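Local atomic coordinates of conserved domain protein (Porphyromonas gingivalis, PDB entry 3PNN), a protein that probably transfers a sugar from a nucleotide-activated donor to an acceptor, forming a glycosidic linkage, as a cytoplasmic glycosyltransferase with an alpha/beta/alpha Rossmann-like fold. Residues 152-157 against 213-218; 166-171 against 186-191. One frame throughout, in Å; residues are numbered along the deposited sequence.

Contact 1 (152-157 against 213-218)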
loop_
_atom_site.group_PDB
_atom_site.type_symbol
_atom_site.label_atom_id
_atom_site.label_comp_id
_atom_site.label_asym_id
_atom_site.label_seq_id
_atom_site.Cartn_x
_atom_site.Cartn_y
_atom_site.Cartn_z
ATOM N N VAL A 152 -6.093 5.896 -4.819
ATOM C CA VAL A 152 -5.459 6.634 -5.902
ATOM C C VAL A 152 -5.289 5.641 -7.037
ATOM O O VAL A 152 -4.602 4.626 -6.901
ATOM C CB VAL A 152 -4.121 7.245 -5.473
ATOM C CG1 VAL A 152 -3.419 7.910 -6.688
ATOM C CG2 VAL A 152 -4.352 8.291 -4.369
ATOM N N GLY A 153 -5.979 5.903 -8.138
ATOM C CA GLY A 153 -5.934 5.003 -9.273
ATOM C C GLY A 153 -4.743 5.280 -10.173
ATOM O O GLY A 153 -4.340 6.436 -10.347
ATOM N N TYR A 154 -4.178 4.212 -10.724
ATOM C CA TYR A 154 -3.171 4.289 -11.779
ATOM C C TYR A 154 -3.700 3.564 -13.023
ATOM O O TYR A 154 -4.703 2.860 -12.942
ATOM C CB TYR A 154 -1.860 3.681 -11.287
ATOM C CG TYR A 154 -1.242 4.537 -10.201
ATOM C CD1 TYR A 154 -0.326 5.539 -10.523
ATOM C CD2 TYR A 154 -1.625 4.389 -8.867
ATOM C CE1 TYR A 154 0.227 6.351 -9.545
ATOM C CE2 TYR A 154 -1.083 5.206 -7.877
ATOM C CZ TYR A 154 -0.155 6.179 -8.222
ATOM O OH TYR A 154 0.379 6.997 -7.244
ATOM N N ARG A 155 -3.047 3.747 -14.170
ATOM C CA ARG A 155 -3.478 3.068 -15.396
ATOM C C ARG A 155 -2.607 1.830 -15.624
ATOM O O ARG A 155 -1.388 1.913 -15.579
ATOM C CB ARG A 155 -3.414 4.013 -16.607
ATOM C CG ARG A 155 -4.481 5.131 -16.593
ATOM C CD ARG A 155 -3.987 6.446 -15.973
ATOM N NE ARG A 155 -5.046 7.467 -15.960
ATOM C CZ ARG A 155 -5.414 8.177 -17.027
ATOM N NH1 ARG A 155 -4.799 7.986 -18.190
ATOM N NH2 ARG A 155 -6.389 9.082 -16.936
ATOM N N VAL A 156 -3.243 0.685 -15.855
ATOM C CA VAL A 156 -2.513 -0.583 -15.891
ATOM C C VAL A 156 -1.363 -0.575 -16.891
ATOM O O VAL A 156 -0.284 -1.104 -16.603
ATOM C CB VAL A 156 -3.444 -1.778 -16.168
ATOM C CG1 VAL A 156 -4.020 -1.707 -17.594
ATOM C CG2 VAL A 156 -2.687 -3.095 -15.943
ATOM N N GLY A 157 -1.575 0.048 -18.050
ATOM C CA GLY A 157 -0.561 0.067 -19.101
ATOM C C GLY A 157 0.724 0.775 -18.706
ATOM O O GLY A 157 1.776 0.573 -19.316
ATOM N N VAL A 213 -6.145 0.578 -12.037
ATOM C CA VAL A 213 -5.681 -0.442 -11.090
ATOM C C VAL A 213 -5.351 0.186 -9.755
ATOM O O VAL A 213 -5.016 1.377 -9.678
ATOM C CB VAL A 213 -4.440 -1.228 -11.598
ATOM C CG1 VAL A 213 -4.828 -2.132 -12.765
ATOM C CG2 VAL A 213 -3.312 -0.279 -11.985
ATOM N N SER A 214 -5.461 -0.620 -8.705
ATOM C CA SER A 214 -4.969 -0.245 -7.390
ATOM C C SER A 214 -3.476 -0.554 -7.303
ATOM O O SER A 214 -3.024 -1.585 -7.810
ATOM C CB SER A 214 -5.717 -1.028 -6.301
ATOM O OG SER A 214 -5.063 -0.890 -5.046
HETATM N N MSE A 215 -2.712 0.338 -6.674
HETATM C CA MSE A 215 -1.305 0.061 -6.343
HETATM C C MSE A 215 -1.140 0.100 -4.824
HETATM O O MSE A 215 -0.044 0.354 -4.296
HETATM C CB MSE A 215 -0.346 1.059 -7.024
HETATM C CG MSE A 215 -0.447 1.049 -8.558
HETATM SE SE MSE A 215 -0.089 -0.721 -9.325
HETATM C CE MSE A 215 1.782 -0.871 -8.874
ATOM N N ASN A 216 -2.241 -0.175 -4.132
ATOM C CA ASN A 216 -2.283 -0.203 -2.666
ATOM C C ASN A 216 -2.030 1.164 -2.024
ATOM O O ASN A 216 -1.401 1.251 -0.970
ATOM C CB ASN A 216 -1.314 -1.246 -2.098
ATOM C CG ASN A 216 -1.993 -2.223 -1.143
ATOM O OD1 ASN A 216 -3.203 -2.464 -1.228
ATOM N ND2 ASN A 216 -1.203 -2.813 -0.237
HETATM N N MSE A 217 -2.511 2.228 -2.667
HETATM C CA MSE A 217 -2.534 3.555 -2.049
HETATM C C MSE A 217 -3.985 3.900 -1.726
HETATM O O MSE A 217 -4.758 4.230 -2.626
HETATM C CB MSE A 217 -1.925 4.607 -2.992
HETATM C CG MSE A 217 -1.967 6.050 -2.456
HETATM SE SE MSE A 217 -0.873 7.256 -3.598
HETATM C CE MSE A 217 0.285 8.001 -2.225
ATOM N N TRP A 218 -4.357 3.821 -0.445
ATOM C CA TRP A 218 -5.758 3.980 -0.028
ATOM C C TRP A 218 -5.892 5.146 0.931
ATOM O O TRP A 218 -4.913 5.541 1.571
ATOM C CB TRP A 218 -6.190 2.741 0.749
ATOM C CG TRP A 218 -6.085 1.474 -0.002
ATOM C CD1 TRP A 218 -5.046 0.587 0.003
ATOM C CD2 TRP A 218 -7.083 0.930 -0.861
ATOM N NE1 TRP A 218 -5.344 -0.483 -0.813
ATOM C CE2 TRP A 218 -6.588 -0.289 -1.359
ATOM C CE3 TRP A 218 -8.354 1.364 -1.266
ATOM C CZ2 TRP A 218 -7.317 -1.087 -2.247
ATOM C CZ3 TRP A 218 -9.089 0.561 -2.141
ATOM C CH2 TRP A 218 -8.560 -0.644 -2.625
HETATM O O HOH W 1 -3.896 2.555 -5.407
#
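Met217 sets off with CG anti to its backbone N (chi1 177°) and stays extended at chi2, bending only at chi3, so its selenium runs alongside Val152, whose CG2, anti to the carbonyl carbon, lies 3.7 Å from SE. In Tyr154 and Met215 (a selenomethionine, like Met217) CG is anti to the carbonyl carbon, and the two side chains cross at about a right angle, Met215 CG approaching Tyr154 CD2 obliquely at 3.6 Å. These residues belong to an antiparallel edge-to-edge pairing within the Rossmann-like glycosyltransferase fold, where strand 148-155 meets a chain that turns a corner at Asn216. Tyr154 and Val213 form a hydrogen-bonded pair: Tyr154 N gives a straight bond (179°) to Val213 O, and Val213 N returns one of 2.8 Å to Tyr154 O. Beyond the corner, Val152 N reaches Met217 O, nearly along the carbonyl axis. Between these bonds the strands part, and one water fills the break, donating to Val152 O at 2.6 Å while accepting from Met215 N and Met217 N, giving all three backbone atoms a partner. Long, flexible methionines suit the splayed strands because they bend to fit: Met215 turns at chi2 and chi3, carrying its end away from strand 148-155, whereas Met217 packs on toward helix 129-140. Tyrosine offers a large apolar ring with a polar tip, its OH hydrogen-bonded to Tyr127 O. Val156, just past the strand, sets CB 3.7 Å from Val213 CG1, beta-branched groups meeting crosswise. At the corner Ser214 makes an ST turn, its OG accepting from Asn216 N, and Trp218 NE1 donates to Asn216 OD1 at 2.9 Å, the oxygen in the indole plane but the donor well above the carboxamide plane.

Contact 2 (166-171 against 186-191)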
loop_
_atom_site.group_PDB
_atom_site.type_symbol
_atom_site.label_atom_id
_atom_site.label_comp_id
_atom_site.label_asym_id
_atom_site.label_seq_id
_atom_site.Cartn_x
_atom_site.Cartn_y
_atom_site.Cartn_z
ATOM N N VAL A 166 2.882 -9.092 -13.984
ATOM C CA VAL A 166 2.699 -8.417 -12.712
ATOM C C VAL A 166 1.327 -8.727 -12.131
ATOM O O VAL A 166 0.425 -9.157 -12.841
ATOM C CB VAL A 166 2.882 -6.890 -12.833
ATOM C CG1 VAL A 166 4.301 -6.570 -13.306
ATOM C CG2 VAL A 166 1.851 -6.294 -13.785
ATOM N N SER A 167 1.185 -8.507 -10.834
ATOM C CA SER A 167 -0.077 -8.722 -10.156
ATOM C C SER A 167 -0.644 -7.362 -9.769
ATOM O O SER A 167 0.047 -6.541 -9.165
ATOM C CB SER A 167 0.141 -9.607 -8.926
ATOM O OG SER A 167 -1.053 -9.777 -8.190
ATOM N N ARG A 168 -1.902 -7.120 -10.134
ATOM C CA ARG A 168 -2.528 -5.811 -9.949
ATOM C C ARG A 168 -3.960 -5.953 -9.442
ATOM O O ARG A 168 -4.671 -6.874 -9.837
ATOM C CB ARG A 168 -2.540 -5.046 -11.280
ATOM C CG ARG A 168 -1.172 -4.786 -11.873
ATOM C CD ARG A 168 -0.460 -3.690 -11.094
ATOM N NE ARG A 168 0.909 -3.450 -11.553
ATOM C CZ ARG A 168 1.999 -3.800 -10.866
ATOM N NH1 ARG A 168 1.881 -4.425 -9.694
ATOM N NH2 ARG A 168 3.210 -3.521 -11.344
ATOM N N GLY A 169 -4.381 -5.048 -8.566
ATOM C CA GLY A 169 -5.785 -4.965 -8.201
ATOM C C GLY A 169 -6.564 -4.334 -9.342
ATOM O O GLY A 169 -6.532 -3.113 -9.522
ATOM N N VAL A 170 -7.264 -5.155 -10.119
ATOM C CA VAL A 170 -8.005 -4.647 -11.272
ATOM C C VAL A 170 -9.353 -4.086 -10.827
ATOM O O VAL A 170 -10.142 -4.776 -10.177
ATOM C CB VAL A 170 -8.195 -5.733 -12.352
ATOM C CG1 VAL A 170 -9.074 -5.206 -13.472
ATOM C CG2 VAL A 170 -6.838 -6.165 -12.903
ATOM N N CYS A 171 -9.606 -2.827 -11.170
ATOM C CA CYS A 171 -10.745 -2.105 -10.622
ATOM C C CYS A 171 -11.871 -1.900 -11.624
ATOM O O CYS A 171 -11.623 -1.608 -12.785
ATOM C CB CYS A 171 -10.290 -0.722 -10.164
ATOM S SG CYS A 171 -9.182 -0.797 -8.777
ATOM N N THR A 186 -3.201 -11.897 -11.170
ATOM C CA THR A 186 -1.774 -12.142 -11.397
ATOM C C THR A 186 -1.485 -12.352 -12.874
ATOM O O THR A 186 -2.393 -12.614 -13.663
ATOM C CB THR A 186 -1.263 -13.395 -10.641
ATOM O OG1 THR A 186 -1.985 -14.549 -11.083
ATOM C CG2 THR A 186 -1.427 -13.237 -9.139
ATOM N N GLY A 187 -0.214 -12.224 -13.243
ATOM C CA GLY A 187 0.246 -12.591 -14.571
ATOM C C GLY A 187 -0.098 -11.633 -15.694
ATOM O O GLY A 187 -0.098 -12.022 -16.866
ATOM N N ILE A 188 -0.388 -10.382 -15.347
ATOM C CA ILE A 188 -0.732 -9.384 -16.352
ATOM C C ILE A 188 0.496 -9.009 -17.174
ATOM O O ILE A 188 1.512 -8.562 -16.634
ATOM C CB ILE A 188 -1.317 -8.108 -15.712
ATOM C CG1 ILE A 188 -2.458 -8.465 -14.757
ATOM C CG2 ILE A 188 -1.772 -7.124 -16.800
ATOM C CD1 ILE A 188 -2.948 -7.297 -13.920
ATOM N N GLU A 189 0.389 -9.184 -18.483
ATOM C CA GLU A 189 1.480 -8.867 -19.393
ATOM C C GLU A 189 0.939 -8.254 -20.670
ATOM O O GLU A 189 -0.164 -8.587 -21.109
ATOM C CB GLU A 189 2.254 -10.137 -19.773
ATOM C CG GLU A 189 3.120 -10.726 -18.686
ATOM C CD GLU A 189 3.993 -11.864 -19.202
ATOM O OE1 GLU A 189 3.541 -13.029 -19.153
ATOM O OE2 GLU A 189 5.126 -11.591 -19.662
ATOM N N ARG A 190 1.723 -7.377 -21.284
ATOM C CA ARG A 190 1.398 -6.935 -22.625
ATOM C C ARG A 190 2.086 -7.885 -23.581
ATOM O O ARG A 190 3.307 -7.840 -23.750
ATOM C CB ARG A 190 1.851 -5.497 -22.891
ATOM C CG ARG A 190 1.351 -4.963 -24.230
ATOM C CD ARG A 190 1.882 -3.578 -24.554
ATOM N NE ARG A 190 1.360 -2.546 -23.661
ATOM C CZ ARG A 190 2.057 -1.981 -22.677
ATOM N NH1 ARG A 190 1.496 -1.049 -21.919
ATOM N NH2 ARG A 190 3.317 -2.344 -22.452
ATOM N N THR A 191 1.294 -8.767 -24.178
ATOM C CA THR A 191 1.803 -9.733 -25.135
ATOM C C THR A 191 1.428 -9.262 -26.534
ATOM O O THR A 191 0.259 -9.290 -26.920
ATOM C CB THR A 191 1.254 -11.141 -24.849
ATOM O OG1 THR A 191 -0.146 -11.058 -24.543
ATOM C CG2 THR A 191 1.973 -11.747 -23.656
#
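Strand 166-171 meets strand 186-191 at 101° between the short axes, a steep crossing in which Val166 and Ile188 form an antiparallel hydrogen-bonded pair: Val166 N donates to a lone pair of Ile188 O at 3.0 Å, and Ile188 N returns a bond to Val166 O. The two side chains of this pair lie on one face of the sheet and cross at about a right angle, Val166 CG2 standing 4.1 Å from Ile188 CB. From there Ile188, with CG1 anti to its carbonyl carbon and the chain extended at chi2, brings CD1 obliquely against the aliphatic root of Arg168, 3.5 Å from Arg168 CB, and near Val170 CG2. Isoleucine suits the place because its longer branch spans several residues of the opposite strand. Val166 has two residues opposite it, Gly187 and Ile188, a G1 beta bulge in the hairpin of strands 166-173 and 179-191; the positive phi of Gly187 (76°) is a conformation that glycine adopts easily. At the more exposed end, Thr186 CG2 touches Ser167 OG at 3.6 Å, while that hydroxyl is hydrogen-bonded to Glu184. Arg168 bends at chi2 (-74°), folding its guanidinium back so that Val166 CB sits over the centre of one face, 3.7 Å above the guanidinium plane. NH1 makes a weak bond to Ser167 O, NH2 bonds to Thr159 O, and Trp273 provides a cation-pi partner. A bound glycerol, probably from the crystallisation liquor, lies about 3 Å from the Arg168 side chain between nearest atoms.

In the fold
Centred about 11 Å apart on the same side of the chain's centre, the two contacts are successive joints of one beta region. Strand 148-155 of contact 1 is followed by strand 166-173, against which strand 179-191 folds back in contact 2; the chain then returns to contact 1 through strand 212-215, so contact 2 is nested within the loop that contact 1 closes. Strands 166-173 and 212-215 are neighbours, probably linked by Ser214 N to Gly169 O at 2.8 Å, while Met215 packs on Arg168. A second link is a probable hydrogen bond from Arg190 NH1 to Gly157 O. The hairpin is thereby joined, through strand 212-215, to strand 148-155.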